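Local structure of serine-tRNA ligase (Naegleria fowleri, 6BLJ) at residues V465-E469 / V470-Y474. The protein probably attaches serine to its cognate tRNA in the cytoplasm as a class II aminoacyl-tRNA synthetase, activating the amino acid with ATP, and binds AMP. Numbering follows the deposited sequence.
Sequences VNVPE and VLQPY
The side chain of Gln472 folds back along the turn and gives its NE2 to the carbonyl oxygen of Val467, a worked example of how a glutamine amide can tie a 3-10 turn to the chain just beyond the strand leading into it. The bond is 2.9 Å from Gln472 NE2 to Val467 O and nearly straight at the hydrogen (171°). Val467 O lies almost in the plane of the amide, while the donor stands 27° off the carbonyl plane. With CG anti to its own carbonyl carbon (chi1 -64°) and the chain extended beyond it, Gln472 runs back toward Val467, and its CG rests 3.7 Å from Val467 CG1. The two side chains cross at a slant, and one glutamine thus offers NE2 to the carbonyl and its CG methylene to the valine.

Val467 CG1 also reaches Leu471 CB at 4.1 Å, and Pro468 CG faces Leu471 CD1 more loosely. The backbone between them turns through 3-10 geometry: Leu471 N to Pro468 O at 2.9 Å and Gln472 N to Glu469 O at 3.1 Å are its i to i+3 bonds, and Gln472 N also makes a weak bond to Pro468 O.

The turn follows strand 464-466, which pairs antiparallel with strand 480-482 near the C-terminus. Leu471 and Pro468 both lean on Ile455 of helix 448-458, whereas Val467 meets Met224 and Val470 meets Tyr231 on helix 220-238. Tyr474 reaches that second helix too, its OH hydrogen-bonded to Asp234. Together these contacts seat the turn between helices 448-458 and 220-238.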
loop_
_atom_site.group_PDB
_atom_site.type_symbol
_atom_site.label_atom_id
_atom_site.label_comp_id
_atom_site.label_asym_id
_atom_site.label_seq_id
_atom_site.Cartn_x
_atom_site.Cartn_y
_atom_site.Cartn_z
ATOM N N VAL A 465 -10.559 8.490 -39.607
ATOM C CA VAL A 465 -10.687 9.601 -38.658
ATOM C C VAL A 465 -10.124 10.869 -39.290
ATOM O O VAL A 465 -8.971 10.880 -39.742
ATOM C CB VAL A 465 -9.955 9.316 -37.330
ATOM C CG1 VAL A 465 -10.100 10.532 -36.356
ATOM C CG2 VAL A 465 -10.444 8.016 -36.699
ATOM N N ASN A 466 -10.937 11.928 -39.330
ATOM C CA ASN A 466 -10.453 13.247 -39.725
ATOM C C ASN A 466 -9.556 13.837 -38.631
ATOM O O ASN A 466 -9.823 13.675 -37.437
ATOM C CB ASN A 466 -11.631 14.191 -39.982
ATOM C CG ASN A 466 -12.452 13.784 -41.192
ATOM O OD1 ASN A 466 -11.907 13.463 -42.240
ATOM N ND2 ASN A 466 -13.776 13.838 -41.061
ATOM N N VAL A 467 -8.492 14.517 -39.041
ATOM C CA VAL A 467 -7.637 15.253 -38.096
ATOM C C VAL A 467 -8.242 16.633 -37.840
ATOM O O VAL A 467 -8.496 17.376 -38.802
ATOM C CB VAL A 467 -6.218 15.380 -38.644
ATOM C CG1 VAL A 467 -5.357 16.228 -37.697
ATOM C CG2 VAL A 467 -5.607 13.990 -38.857
ATOM N N PRO A 468 -8.469 17.025 -36.581
ATOM C CA PRO A 468 -8.989 18.373 -36.315
ATOM C C PRO A 468 -8.149 19.435 -37.016
ATOM O O PRO A 468 -6.919 19.358 -37.041
ATOM C CB PRO A 468 -8.903 18.493 -34.793
ATOM C CG PRO A 468 -9.080 17.035 -34.302
ATOM C CD PRO A 468 -8.384 16.195 -35.364
ATOM N N GLU A 469 -8.835 20.408 -37.616
ATOM C CA GLU A 469 -8.152 21.401 -38.443
ATOM C C GLU A 469 -6.957 22.004 -37.711
ATOM O O GLU A 469 -5.854 22.075 -38.259
ATOM C CB GLU A 469 -9.126 22.494 -38.862
ATOM C CG GLU A 469 -8.645 23.286 -40.045
ATOM C CD GLU A 469 -9.647 24.324 -40.477
ATOM O OE1 GLU A 469 -10.668 23.947 -41.094
ATOM O OE2 GLU A 469 -9.421 25.515 -40.173
ATOM N N VAL A 470 -7.149 22.403 -36.450
ATOM C CA VAL A 470 -6.092 23.113 -35.733
ATOM C C VAL A 470 -4.877 22.227 -35.469
ATOM O O VAL A 470 -3.781 22.750 -35.239
ATOM C CB VAL A 470 -6.640 23.711 -34.421
ATOM C CG1 VAL A 470 -6.784 22.638 -33.354
ATOM C CG2 VAL A 470 -5.751 24.844 -33.925
ATOM N N LEU A 471 -5.023 20.896 -35.488
ATOM C CA LEU A 471 -3.879 20.010 -35.265
ATOM C C LEU A 471 -3.135 19.651 -36.549
ATOM O O LEU A 471 -2.033 19.092 -36.468
ATOM C CB LEU A 471 -4.304 18.703 -34.548
ATOM C CG LEU A 471 -4.805 18.738 -33.101
ATOM C CD1 LEU A 471 -5.174 17.337 -32.550
ATOM C CD2 LEU A 471 -3.772 19.403 -32.187
ATOM N N GLN A 472 -3.709 19.928 -37.723
ATOM C CA GLN A 472 -3.079 19.485 -38.967
ATOM C C GLN A 472 -1.667 20.040 -39.152
ATOM O O GLN A 472 -0.759 19.249 -39.462
ATOM C CB GLN A 472 -4.006 19.812 -40.146
ATOM C CG GLN A 472 -5.327 19.032 -40.082
ATOM C CD GLN A 472 -6.306 19.359 -41.210
ATOM O OE1 GLN A 472 -5.966 20.048 -42.162
ATOM N NE2 GLN A 472 -7.539 18.877 -41.084
ATOM N N PRO A 473 -1.390 21.337 -38.944
ATOM C CA PRO A 473 0.005 21.802 -39.073
ATOM C C PRO A 473 0.962 21.153 -38.093
ATOM O O PRO A 473 2.152 21.019 -38.399
ATOM C CB PRO A 473 -0.101 23.317 -38.835
ATOM C CG PRO A 473 -1.514 23.655 -39.118
ATOM C CD PRO A 473 -2.318 22.461 -38.710
ATOM N N TYR A 474 0.487 20.738 -36.923
ATOM C CA TYR A 474 1.343 20.088 -35.943
ATOM C C TYR A 474 1.625 18.632 -36.280
ATOM O O TYR A 474 2.380 17.975 -35.555
ATOM C CB TYR A 474 0.704 20.183 -34.557
ATOM C CG TYR A 474 0.670 21.584 -33.982
ATOM C CD1 TYR A 474 1.740 22.075 -33.255
ATOM C CD2 TYR A 474 -0.436 22.410 -34.164
ATOM C CE1 TYR A 474 1.716 23.355 -32.722
ATOM C CE2 TYR A 474 -0.469 23.690 -33.628
ATOM C CZ TYR A 474 0.613 24.150 -32.902
ATOM O OH TYR A 474 0.615 25.415 -32.362
#